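Local structure of enoyl-CoA hydratase/carnithine racemase (Thermus thermophilus JL-18, 6SL9) at residues A[5-10]-A[18-23]; A[25-30]-A[64-69]; A[52-57]-A[98-103]; A[93-98]-A[208-213]; A[109-114]-A[126-131]. The protein probably catalyses, as a crotonase-family isomerase, the formation of oxepin-CoA during bacterial breakdown of phenylacetic acid. All blocks are in the same frame, centred on the assembly; numbering follows the deposited sequence.

Contact 1: A[5-10]-A[18-23]; sequences MILKER and TLNRPE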
# COMPACT_ATOMS: atom_id res chain seq x y z
N MET A 5 -18.04 -22.57 21.24
CA MET A 5 -18.71 -21.56 20.41
C MET A 5 -18.13 -21.55 18.99
O MET A 5 -18.37 -20.56 18.30
CB MET A 5 -18.65 -20.19 21.05
CG MET A 5 -19.36 -20.16 22.37
SD MET A 5 -18.83 -18.79 23.44
CE MET A 5 -17.29 -19.51 23.98
N ILE A 6 -17.47 -22.62 18.53
CA ILE A 6 -17.03 -22.74 17.11
C ILE A 6 -17.66 -24.00 16.53
O ILE A 6 -17.28 -25.12 16.88
CB ILE A 6 -15.51 -22.73 16.96
CG1 ILE A 6 -14.88 -21.50 17.60
CG2 ILE A 6 -15.12 -22.85 15.51
CD1 ILE A 6 -15.19 -20.19 16.91
N LEU A 7 -18.67 -23.84 15.71
CA LEU A 7 -19.25 -25.01 15.02
C LEU A 7 -18.32 -25.44 13.91
O LEU A 7 -17.68 -24.59 13.27
CB LEU A 7 -20.63 -24.68 14.47
CG LEU A 7 -21.71 -24.36 15.49
CD1 LEU A 7 -22.97 -23.76 14.83
CD2 LEU A 7 -22.13 -25.59 16.28
N LYS A 8 -18.25 -26.73 13.67
CA LYS A 8 -17.40 -27.30 12.63
C LYS A 8 -18.21 -28.26 11.78
O LYS A 8 -18.85 -29.16 12.35
CB LYS A 8 -16.26 -28.10 13.24
CG LYS A 8 -15.29 -27.32 14.07
CD LYS A 8 -14.16 -28.21 14.62
CE LYS A 8 -14.67 -29.20 15.63
NZ LYS A 8 -13.58 -29.96 16.28
N GLU A 9 -18.06 -28.17 10.47
CA GLU A 9 -18.67 -29.17 9.59
C GLU A 9 -17.77 -29.28 8.35
O GLU A 9 -17.36 -28.30 7.84
CB GLU A 9 -20.07 -28.71 9.18
CG GLU A 9 -20.66 -29.43 8.00
CD GLU A 9 -21.82 -28.70 7.35
OE1 GLU A 9 -22.14 -29.08 6.21
OE2 GLU A 9 -22.36 -27.77 7.98
N ARG A 10 -17.57 -30.47 7.86
CA ARG A 10 -16.82 -30.70 6.64
C ARG A 10 -17.81 -30.95 5.50
O ARG A 10 -18.75 -31.76 5.62
CB ARG A 10 -15.82 -31.86 6.74
CG ARG A 10 -14.93 -31.95 5.51
CD ARG A 10 -13.68 -32.81 5.66
NE ARG A 10 -13.97 -34.21 6.00
CZ ARG A 10 -14.19 -35.19 5.16
NH1 ARG A 10 -14.37 -36.41 5.63
NH2 ARG A 10 -14.27 -34.98 3.85
N THR A 18 -18.10 -21.87 12.07
CA THR A 18 -19.14 -20.88 12.34
C THR A 18 -18.99 -20.38 13.76
O THR A 18 -19.13 -21.17 14.71
CB THR A 18 -20.53 -21.43 12.05
OG1 THR A 18 -20.59 -22.01 10.75
CG2 THR A 18 -21.58 -20.35 12.20
N LEU A 19 -18.73 -19.08 13.88
CA LEU A 19 -18.77 -18.42 15.20
C LEU A 19 -20.19 -18.57 15.76
O LEU A 19 -21.18 -18.17 15.08
CB LEU A 19 -18.38 -16.94 15.11
CG LEU A 19 -17.06 -16.65 14.39
CD1 LEU A 19 -16.88 -15.17 14.30
CD2 LEU A 19 -15.89 -17.32 15.02
N ASN A 20 -20.31 -19.07 17.00
CA ASN A 20 -21.65 -19.50 17.47
C ASN A 20 -21.90 -19.02 18.90
O ASN A 20 -22.07 -19.83 19.82
CB ASN A 20 -21.77 -21.02 17.36
CG ASN A 20 -23.17 -21.48 17.67
OD1 ASN A 20 -24.11 -20.78 17.30
ND2 ASN A 20 -23.30 -22.65 18.28
N ARG A 21 -22.03 -17.71 19.04
CA ARG A 21 -22.60 -17.08 20.24
C ARG A 21 -23.61 -16.04 19.79
O ARG A 21 -23.46 -14.83 20.06
CB ARG A 21 -21.54 -16.38 21.04
CG ARG A 21 -20.47 -17.13 21.80
CD ARG A 21 -19.88 -16.02 22.71
NE ARG A 21 -20.68 -15.61 23.88
CZ ARG A 21 -20.34 -14.66 24.75
NH1 ARG A 21 -19.26 -13.94 24.59
NH2 ARG A 21 -21.09 -14.39 25.78
N PRO A 22 -24.65 -16.47 19.06
CA PRO A 22 -25.46 -15.47 18.36
C PRO A 22 -26.21 -14.49 19.25
O PRO A 22 -26.45 -13.34 18.84
CB PRO A 22 -26.39 -16.32 17.49
CG PRO A 22 -26.43 -17.67 18.20
CD PRO A 22 -24.99 -17.84 18.69
N GLU A 23 -26.55 -14.96 20.44
CA GLU A 23 -27.26 -14.15 21.45
C GLU A 23 -26.41 -12.98 21.93
O GLU A 23 -26.95 -12.00 22.46
CB GLU A 23 -27.68 -15.01 22.66
CG GLU A 23 -26.50 -15.57 23.50
CD GLU A 23 -25.75 -16.88 23.19
OE1 GLU A 23 -25.71 -17.34 22.06
OE2 GLU A 23 -25.14 -17.42 24.14
O HOH W 1 -19.84 -24.60 10.80
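Leu7 sits on the first strand of a β hairpin, strands 6-11 and 14-19, where the pairing gives way to a loop. Its CB lies 4.1 Å from Thr18 CB, its partner in an antiparallel hydrogen-bonded pair closed by Leu7 N to Thr18 O (2.9 Å) and Thr18 N to Leu7 O (3.0 Å). With CG anti to the carbonyl carbon (chi1 -64°), the chain crosses Asn20 obliquely: CG comes 3.6 Å from Asn20 ND2, CD1 stands as near to Asn20 CG, and CD2 meets ND2 too. An alanine here, without CG and both methyls, would probably leave the Asn20 amide less firmly held against the first strand. Asn20 ND2 donates to Asn2 OD1, while Asn20 N donates to Met5 O (2.8 Å), adding one more backbone bond just past the strand. On the opposite face Ile6 and Leu19, branched aliphatics suited to a buried side, run side by side, CD1 of Ile6 3.5 Å from CD2 of Leu19, and Ile6 packs on Leu32 of helix 30-45. Hydrocarbon thus meets hydrocarbon on the Ile6-Leu19 face, while on the more open Leu7 face apolar groups lie beside a hydroxyl, Thr18 OG1, that holds a water at 2.7 Å.

Contact 2: A[25-30]-A[64-69]; sequences LNAITG and GQDLTE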
# COMPACT_ATOMS: atom_id res chain seq x y z
N LEU A 25 -24.04 -11.67 19.65
CA LEU A 25 -23.46 -11.18 18.37
C LEU A 25 -22.07 -11.76 18.17
O LEU A 25 -21.18 -11.12 17.61
CB LEU A 25 -23.48 -9.66 18.34
CG LEU A 25 -24.83 -9.02 18.56
CD1 LEU A 25 -24.67 -7.49 18.54
CD2 LEU A 25 -25.90 -9.51 17.56
N ASN A 26 -21.90 -13.02 18.54
CA ASN A 26 -20.62 -13.73 18.36
C ASN A 26 -19.46 -12.95 18.96
O ASN A 26 -18.34 -12.95 18.40
CB ASN A 26 -20.41 -14.13 16.91
CG ASN A 26 -21.60 -14.89 16.37
OD1 ASN A 26 -22.20 -15.71 17.08
ND2 ASN A 26 -21.93 -14.65 15.11
N ALA A 27 -19.70 -12.38 20.12
CA ALA A 27 -18.67 -11.60 20.81
C ALA A 27 -17.50 -12.51 21.15
O ALA A 27 -17.70 -13.66 21.55
CB ALA A 27 -19.28 -10.93 21.98
N ILE A 28 -16.31 -11.95 21.01
CA ILE A 28 -15.05 -12.71 21.19
C ILE A 28 -14.66 -12.80 22.67
O ILE A 28 -14.65 -11.80 23.38
CB ILE A 28 -13.96 -12.08 20.31
CG1 ILE A 28 -14.28 -12.31 18.83
CG2 ILE A 28 -12.58 -12.59 20.71
CD1 ILE A 28 -13.51 -11.42 17.89
N THR A 29 -14.28 -14.00 23.09
CA THR A 29 -13.69 -14.27 24.41
C THR A 29 -12.47 -15.15 24.23
O THR A 29 -12.31 -15.80 23.19
CB THR A 29 -14.67 -14.96 25.35
OG1 THR A 29 -14.99 -16.23 24.78
CG2 THR A 29 -15.85 -14.09 25.64
N GLY A 30 -11.68 -15.24 25.29
CA GLY A 30 -10.52 -16.15 25.26
C GLY A 30 -10.97 -17.56 25.02
O GLY A 30 -10.30 -18.30 24.32
N GLY A 64 -17.08 -8.24 18.01
CA GLY A 64 -15.77 -8.02 18.62
C GLY A 64 -15.76 -8.42 20.07
O GLY A 64 -16.56 -9.23 20.52
N GLN A 65 -14.77 -7.93 20.81
CA GLN A 65 -14.49 -8.38 22.17
C GLN A 65 -15.71 -8.25 23.05
O GLN A 65 -16.33 -7.17 23.10
CB GLN A 65 -13.36 -7.57 22.78
CG GLN A 65 -13.12 -7.86 24.24
CD GLN A 65 -12.56 -9.24 24.49
OE1 GLN A 65 -11.69 -9.74 23.78
NE2 GLN A 65 -13.07 -9.93 25.52
N ASP A 66 -15.99 -9.31 23.82
CA ASP A 66 -16.97 -9.27 24.91
C ASP A 66 -16.39 -8.47 26.09
O ASP A 66 -15.49 -8.98 26.76
CB ASP A 66 -17.31 -10.69 25.31
CG ASP A 66 -18.37 -10.81 26.37
OD1 ASP A 66 -18.77 -9.79 26.94
OD2 ASP A 66 -18.69 -11.98 26.70
N LEU A 67 -16.89 -7.27 26.36
CA LEU A 67 -16.31 -6.44 27.44
C LEU A 67 -16.51 -7.05 28.83
O LEU A 67 -15.76 -6.69 29.74
CB LEU A 67 -16.92 -5.04 27.36
CG LEU A 67 -16.68 -4.34 26.01
CD1 LEU A 67 -17.35 -2.99 25.95
CD2 LEU A 67 -15.20 -4.21 25.72
N THR A 68 -17.43 -8.00 28.97
CA THR A 68 -17.72 -8.66 30.26
C THR A 68 -16.64 -9.70 30.59
O THR A 68 -16.57 -10.09 31.77
CB THR A 68 -19.13 -9.24 30.29
OG1 THR A 68 -19.07 -10.46 29.54
CG2 THR A 68 -20.14 -8.25 29.78
N GLU A 69 -15.75 -10.04 29.66
CA GLU A 69 -14.67 -11.01 30.00
C GLU A 69 -13.79 -10.49 31.14
O GLU A 69 -13.23 -11.29 31.86
CB GLU A 69 -13.85 -11.29 28.75
CG GLU A 69 -12.82 -12.39 28.96
CD GLU A 69 -12.06 -12.89 27.74
OE1 GLU A 69 -11.25 -13.78 27.88
OE2 GLU A 69 -12.27 -12.41 26.69
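Thr29 and Asp66 lie side by side, the methyl CG2 of the threonine resting 3.7 Å from Asp66 OD2. The CG of Asp66, anti to its backbone N, sends the carboxylate along the threonine: OD2 takes the salt bridge from Arg21, whereas OD1 turns back on its own chain and accepts from Thr68 N (3.0 Å), which makes an Asx turn, and also from Thr68 OG1. The backbones are bridged once, at Ile28 and Gln65, by Ile28 N to Gly64 O (2.8 Å) and a nearly straight Asp66 N to Ile28 O (2.9 Å, 177°). Gly64 has a positive phi, at which any CB would press on the preceding carbonyl. In crotonases the loop after the strand equivalent to 51-56 contributes a backbone N-H to the oxyanion hole, so the bridge probably helps fix it. Gln65 bends at chi2 (68°), and its NE2 donates in the amide plane to Glu69 OE2, on the anti lone pair, and to Asp66 O. Glu69 reaches across with an extended chain, and its OE1 accepts from Gly30 N (3.0 Å) at the first turn of helix 30-45, where a carboxylate is probably favoured by the helix dipole and the N-cap, Thr29, binds Leu32 N through OG1.

Contact 3: A[52-57]-A[98-103]; sequences LLLTGA and LVVAVN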
# COMPACT_ATOMS: atom_id res chain seq x y z
N LEU A 52 -10.72 -23.75 4.04
CA LEU A 52 -11.57 -23.43 5.20
C LEU A 52 -12.50 -22.28 4.82
O LEU A 52 -12.15 -21.44 3.97
CB LEU A 52 -10.69 -23.07 6.39
CG LEU A 52 -9.98 -24.22 7.10
CD1 LEU A 52 -8.75 -24.65 6.32
CD2 LEU A 52 -9.57 -23.83 8.49
N LEU A 53 -13.66 -22.28 5.48
CA LEU A 53 -14.66 -21.21 5.30
C LEU A 53 -15.06 -20.77 6.71
O LEU A 53 -15.48 -21.63 7.50
CB LEU A 53 -15.88 -21.73 4.54
CG LEU A 53 -17.08 -20.80 4.38
CD1 LEU A 53 -16.73 -19.48 3.76
CD2 LEU A 53 -18.14 -21.53 3.55
N LEU A 54 -15.02 -19.47 7.01
CA LEU A 54 -15.37 -18.92 8.33
C LEU A 54 -16.54 -17.97 8.15
O LEU A 54 -16.49 -17.07 7.29
CB LEU A 54 -14.13 -18.19 8.89
CG LEU A 54 -14.36 -17.49 10.24
CD1 LEU A 54 -14.69 -18.49 11.35
CD2 LEU A 54 -13.10 -16.71 10.59
N THR A 55 -17.54 -18.14 8.99
CA THR A 55 -18.73 -17.28 9.00
C THR A 55 -19.27 -17.16 10.43
O THR A 55 -18.72 -17.79 11.34
CB THR A 55 -19.76 -17.82 8.00
OG1 THR A 55 -20.68 -16.76 7.70
CG2 THR A 55 -20.49 -19.05 8.48
N GLY A 56 -20.33 -16.39 10.60
CA GLY A 56 -20.98 -16.23 11.90
C GLY A 56 -22.40 -16.76 11.89
O GLY A 56 -23.10 -16.73 10.87
N ALA A 57 -22.86 -17.15 13.06
CA ALA A 57 -24.27 -17.52 13.27
C ALA A 57 -25.10 -16.29 13.60
O ALA A 57 -24.62 -15.42 14.27
CB ALA A 57 -24.39 -18.50 14.41
N LEU A 98 -8.31 -19.71 3.03
CA LEU A 98 -9.44 -19.35 3.91
C LEU A 98 -10.36 -18.39 3.19
O LEU A 98 -9.96 -17.31 2.76
CB LEU A 98 -8.90 -18.71 5.20
CG LEU A 98 -9.94 -18.16 6.18
CD1 LEU A 98 -10.79 -19.28 6.72
CD2 LEU A 98 -9.29 -17.38 7.31
N VAL A 99 -11.61 -18.77 3.11
CA VAL A 99 -12.68 -17.89 2.63
C VAL A 99 -13.41 -17.40 3.86
O VAL A 99 -13.71 -18.19 4.76
CB VAL A 99 -13.64 -18.65 1.69
CG1 VAL A 99 -14.80 -17.80 1.27
CG2 VAL A 99 -12.92 -19.19 0.47
N VAL A 100 -13.75 -16.09 3.89
CA VAL A 100 -14.62 -15.54 4.97
C VAL A 100 -15.93 -15.09 4.34
O VAL A 100 -15.87 -14.40 3.31
CB VAL A 100 -13.89 -14.41 5.71
CG1 VAL A 100 -14.85 -13.60 6.56
CG2 VAL A 100 -12.79 -14.97 6.56
N ALA A 101 -17.03 -15.42 4.98
CA ALA A 101 -18.39 -15.01 4.57
C ALA A 101 -18.93 -14.12 5.68
O ALA A 101 -19.32 -14.59 6.75
CB ALA A 101 -19.25 -16.20 4.32
N VAL A 102 -18.93 -12.80 5.43
CA VAL A 102 -19.37 -11.80 6.41
C VAL A 102 -20.89 -11.62 6.31
O VAL A 102 -21.39 -10.97 5.40
CB VAL A 102 -18.61 -10.48 6.30
CG1 VAL A 102 -18.99 -9.56 7.43
CG2 VAL A 102 -17.10 -10.68 6.30
N ASN A 103 -21.61 -12.28 7.22
CA ASN A 103 -23.08 -12.37 7.19
C ASN A 103 -23.77 -11.22 7.87
O ASN A 103 -24.98 -11.06 7.70
CB ASN A 103 -23.51 -13.70 7.82
CG ASN A 103 -23.01 -13.83 9.23
OD1 ASN A 103 -21.80 -13.94 9.45
ND2 ASN A 103 -23.93 -13.73 10.19
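The hydrocarbon half of this strand pair, Leu52 to Leu54 against Leu98 to Val100, is closely packed and buried. Leu98, its CG anti to the backbone N, sets CD1 against the neighbouring strand, 3.8 Å from Leu52 CB and 4.1 Å from Leu54 CB, so one methyl bridges two leucines. On the other face Leu53 crosses Val99 obliquely; its CD1 touches Val99 CG1 at 3.6 Å and reaches on to Ala101 CB. Helix 186-197 covers that face, where the small Ala101 and Ala190 probably allow it to come close. The backbones are laced by three bonds: Val99 N to Leu52 O (176°), Leu54 N to Val99 O, and Ala101 N to Leu54 O, the last two pointing nearly along the C=O axis. Such a parallel neighbour pair, with helix 77-93 between the strands in sequence, forms a β-α-β crossover within the crotonase fold, a spiral built of ββα units. Toward the C-terminal ends the strands part and side chains take over the bonding. Thr55 OG1, anti to its backbone N (chi1 -161°), donates to a lone pair of Ala101 O at 2.7 Å. Asn103, partly exposed like Gly56, accepts at OD1 from Gly56 N (3.1 Å), a bent bond (137°) made from above the amide plane; a CB on Gly56 would crowd that oxygen. Asn103 ND2 donates to Ala60 O, in the loop after strand 51-56.

Contact 4: A[93-98]-A[208-213]; sequences GLEKPL and TKKLLL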
# COMPACT_ATOMS: atom_id res chain seq x y z
N GLY A 93 -0.74 -17.58 9.04
CA GLY A 93 0.17 -18.58 8.46
C GLY A 93 -0.51 -19.83 7.97
O GLY A 93 0.18 -20.73 7.55
N LEU A 94 -1.83 -19.90 8.05
CA LEU A 94 -2.60 -21.09 7.61
C LEU A 94 -2.05 -21.62 6.28
O LEU A 94 -2.00 -20.84 5.32
CB LEU A 94 -4.05 -20.66 7.41
CG LEU A 94 -5.08 -21.32 8.31
CD1 LEU A 94 -6.48 -21.00 7.81
CD2 LEU A 94 -4.89 -22.83 8.39
N GLU A 95 -1.80 -22.91 6.20
CA GLU A 95 -1.22 -23.49 4.98
C GLU A 95 -2.30 -24.04 4.06
O GLU A 95 -2.03 -24.85 3.18
CB GLU A 95 -0.15 -24.53 5.30
CG GLU A 95 1.04 -23.91 5.98
CD GLU A 95 2.38 -24.41 5.55
OE1 GLU A 95 2.44 -25.58 5.10
OE2 GLU A 95 3.39 -23.74 5.81
N LYS A 96 -3.52 -23.54 4.18
CA LYS A 96 -4.69 -23.81 3.32
C LYS A 96 -5.40 -22.48 3.11
O LYS A 96 -5.37 -21.62 4.00
CB LYS A 96 -5.58 -24.88 3.94
CG LYS A 96 -4.84 -26.18 4.15
CD LYS A 96 -5.60 -27.29 4.86
CE LYS A 96 -4.72 -28.50 5.06
NZ LYS A 96 -5.43 -29.66 5.64
N PRO A 97 -6.08 -22.31 1.98
CA PRO A 97 -6.79 -21.06 1.74
C PRO A 97 -8.02 -20.94 2.64
O PRO A 97 -8.69 -21.91 2.92
CB PRO A 97 -7.21 -21.17 0.28
CG PRO A 97 -7.27 -22.64 0.01
CD PRO A 97 -6.12 -23.20 0.82
N LEU A 98 -8.31 -19.71 3.03
CA LEU A 98 -9.44 -19.35 3.91
C LEU A 98 -10.36 -18.39 3.19
O LEU A 98 -9.96 -17.31 2.76
CB LEU A 98 -8.90 -18.71 5.20
CG LEU A 98 -9.94 -18.16 6.18
CD1 LEU A 98 -10.79 -19.28 6.72
CD2 LEU A 98 -9.29 -17.38 7.31
N THR A 208 2.23 -18.78 -1.49
CA THR A 208 1.86 -17.43 -1.95
C THR A 208 1.45 -16.58 -0.76
O THR A 208 1.85 -15.40 -0.67
CB THR A 208 0.79 -17.50 -3.04
OG1 THR A 208 1.31 -18.22 -4.15
CG2 THR A 208 0.37 -16.14 -3.51
N LYS A 209 0.69 -17.13 0.14
CA LYS A 209 0.24 -16.39 1.35
C LYS A 209 1.44 -15.93 2.16
O LYS A 209 1.43 -14.81 2.69
CB LYS A 209 -0.68 -17.27 2.18
CG LYS A 209 -2.04 -17.42 1.56
CD LYS A 209 -2.87 -18.44 2.30
CE LYS A 209 -3.08 -18.10 3.77
NZ LYS A 209 -4.33 -18.75 4.28
N LYS A 210 2.48 -16.75 2.25
CA LYS A 210 3.69 -16.40 3.00
C LYS A 210 4.38 -15.22 2.34
O LYS A 210 4.83 -14.30 3.04
CB LYS A 210 4.62 -17.62 3.05
CG LYS A 210 4.13 -18.79 3.87
CD LYS A 210 5.14 -19.96 4.10
CE LYS A 210 4.37 -21.22 4.50
NZ LYS A 210 3.58 -21.04 5.77
N LEU A 211 4.51 -15.25 1.01
CA LEU A 211 5.13 -14.12 0.30
C LEU A 211 4.36 -12.83 0.53
O LEU A 211 4.96 -11.79 0.76
CB LEU A 211 5.19 -14.43 -1.18
CG LEU A 211 6.20 -15.48 -1.57
CD1 LEU A 211 5.95 -15.91 -3.02
CD2 LEU A 211 7.64 -14.98 -1.45
N LEU A 212 3.04 -12.92 0.47
CA LEU A 212 2.22 -11.72 0.69
C LEU A 212 2.36 -11.21 2.10
O LEU A 212 2.44 -9.98 2.28
CB LEU A 212 0.76 -12.02 0.37
CG LEU A 212 0.44 -12.23 -1.12
CD1 LEU A 212 -1.00 -12.63 -1.26
CD2 LEU A 212 0.78 -10.96 -1.91
N LEU A 213 2.42 -12.07 3.09
CA LEU A 213 2.46 -11.62 4.50
C LEU A 213 3.76 -10.82 4.75
O LEU A 213 3.78 -9.93 5.58
CB LEU A 213 2.35 -12.80 5.45
CG LEU A 213 2.01 -12.45 6.88
CD1 LEU A 213 0.60 -11.94 7.00
CD2 LEU A 213 2.21 -13.62 7.80
O HOH W 2 0.81 -19.73 4.55
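The connection from helix 77-93 to strand 98-102, the second half of a β-α-β crossover, is held here against helix 202-214 by two consecutive lysines of that helix. Gly93, at the start, merely turns its carbonyl toward Lys210. Leu94 follows, buried: its CB lies 3.7 Å from Lys209 NZ, and its O receives a weak, 3.3 Å bond from the same ammonium. Glu95 starts away from the helix, but its chain bends at chi2 (-140°) and brings OE2 back to Lys210 NZ, a salt bridge of 2.7 Å that uses the anti lone pair. Its other oxygen, OE1, pairs with Arg203, so the carboxylate is clasped by two cations of one helix, which would probably keep it ionised. Lys96 sends its own side chain the other way, to Val49 O and Gly43 O, and offers Lys209 only its backbone. Pro97, a compact apolar ring, packs on Thr202 and Tyr205 of the same helix, with its O bound by Leu52 N. Leu98 then begins the strand. Lys209 is buried, and its charge is probably balanced by the salt bridge to Asp118, whose OD2 also accepts from Leu98 N; the long chain, bent at chi3 (59°), aims the ammonium at these acceptors. Lys209 NZ meets Lys96 O at 3.1 Å, from 37° above the carbonyl plane.

Contact 5: A[109-114]-A[126-131]; sequences AGMSLA and ASFTTA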
# COMPACT_ATOMS: atom_id res chain seq x y z
N ALA A 109 -12.52 -6.45 16.95
CA ALA A 109 -11.79 -7.69 16.61
C ALA A 109 -12.60 -8.58 15.70
O ALA A 109 -12.03 -9.44 15.03
CB ALA A 109 -11.35 -8.42 17.83
N GLY A 110 -13.91 -8.40 15.62
CA GLY A 110 -14.69 -9.15 14.62
C GLY A 110 -14.32 -8.70 13.21
O GLY A 110 -14.28 -9.52 12.29
N MET A 111 -14.10 -7.39 13.02
CA MET A 111 -13.59 -6.87 11.74
C MET A 111 -12.17 -7.40 11.51
O MET A 111 -11.87 -7.85 10.41
CB MET A 111 -13.62 -5.34 11.73
CG MET A 111 -13.06 -4.75 10.50
SD MET A 111 -13.49 -3.00 10.41
CE MET A 111 -12.66 -2.52 8.89
N SER A 112 -11.31 -7.37 12.53
CA SER A 112 -9.96 -7.94 12.41
C SER A 112 -10.02 -9.37 11.88
O SER A 112 -9.32 -9.70 10.90
CB SER A 112 -9.20 -7.89 13.73
OG SER A 112 -9.22 -6.59 14.34
N LEU A 113 -10.84 -10.21 12.51
CA LEU A 113 -10.90 -11.64 12.15
C LEU A 113 -11.39 -11.79 10.71
O LEU A 113 -10.86 -12.56 9.93
CB LEU A 113 -11.80 -12.39 13.16
CG LEU A 113 -11.21 -12.62 14.56
CD1 LEU A 113 -12.17 -13.39 15.45
CD2 LEU A 113 -9.90 -13.41 14.53
N ALA A 114 -12.43 -11.02 10.32
CA ALA A 114 -13.01 -11.15 8.97
C ALA A 114 -11.93 -10.84 7.93
O ALA A 114 -11.87 -11.47 6.86
CB ALA A 114 -14.17 -10.20 8.83
N ALA A 126 -24.57 -6.60 5.49
CA ALA A 126 -23.45 -6.73 6.43
C ALA A 126 -22.80 -5.35 6.59
O ALA A 126 -22.99 -4.48 5.76
CB ALA A 126 -22.46 -7.76 5.97
N SER A 127 -21.92 -5.20 7.57
CA SER A 127 -21.27 -3.91 7.80
C SER A 127 -19.96 -4.14 8.49
O SER A 127 -19.74 -5.17 9.11
CB SER A 127 -22.19 -3.02 8.55
OG SER A 127 -22.50 -3.54 9.81
N PHE A 128 -19.10 -3.14 8.36
CA PHE A 128 -17.77 -3.17 8.98
C PHE A 128 -17.55 -1.88 9.75
O PHE A 128 -17.74 -0.78 9.18
CB PHE A 128 -16.67 -3.26 7.90
CG PHE A 128 -16.73 -4.53 7.09
CD1 PHE A 128 -17.64 -4.67 6.05
CD2 PHE A 128 -15.91 -5.59 7.41
CE1 PHE A 128 -17.72 -5.87 5.36
CE2 PHE A 128 -15.97 -6.77 6.68
CZ PHE A 128 -16.88 -6.89 5.66
N THR A 129 -17.14 -1.99 11.00
CA THR A 129 -16.86 -0.78 11.82
C THR A 129 -15.59 -1.08 12.63
O THR A 129 -15.55 -2.07 13.33
CB THR A 129 -18.07 -0.45 12.70
OG1 THR A 129 -19.33 -0.43 12.00
CG2 THR A 129 -17.78 0.90 13.29
N THR A 130 -14.60 -0.21 12.55
CA THR A 130 -13.37 -0.51 13.29
C THR A 130 -13.65 -0.54 14.79
O THR A 130 -13.09 -1.39 15.48
CB THR A 130 -12.23 0.44 12.91
OG1 THR A 130 -12.64 1.79 13.27
CG2 THR A 130 -11.83 0.34 11.45
N ALA A 131 -14.45 0.38 15.30
CA ALA A 131 -15.06 0.38 16.65
C ALA A 131 -14.12 0.67 17.82
O ALA A 131 -14.59 1.29 18.79
CB ALA A 131 -15.79 -0.94 16.91
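Helix 109-115, the short helix whose start in crotonases supplies the second N-H of the oxyanion hole, is backed here by strand 127-129. Met111 carries the contact. Its chain is fully extended, CG anti to the backbone N (chi1 177°), and, being long and unbranched, it suits the 8.2 Å between the helix and strand axes. The sulfur ends against backbone, 3.6 Å from Thr129 C and 3.7 Å from Thr130 N, while the methyl CE lies 3.9 Å from Thr130 CG2 and 4.2 Å from Phe128 CB. Strand 127-129 is the middle member of a small three-stranded sheet with 105-107 and 166-167, and Met111 runs beside Thr130 but crosses Phe128 at about a right angle. An alanine here would lack the sulfur and CE and would probably loosen the hold of the helix on that sheet. One turn later Ala114 CB, a small methyl that fits beside the ring edge, approaches Phe128 near its plane, 4.4 Å from CE2, and both residues also pack on Val102. Thr130 turns its methyl to the sulfur and its OG1, held between the backbone N and the carbonyl carbon, bonds to Leu159 O.

How the contacts relate
From the N terminus, contact 1 closes first, folding the opening hairpin at the edge of the six-stranded sheet. Contact 2 opens just after it and reaches forward past helix 30-45 and strand 51-56; Arg21 and Asn26 tie the two together. Contact 3 crosses contact 2, since its first segment lies inside the loop that contact 2 closes, and joins the third and fourth strands. Contact 4 crosses contact 3 in turn, shares Leu98 with it, and makes the longest closure, out to helix 202-214. Contact 5 is nested inside that loop; it links helix 109-115 to the smaller sheet, touching contact 2 through Ile28 and contact 3 through Val100 and Val102.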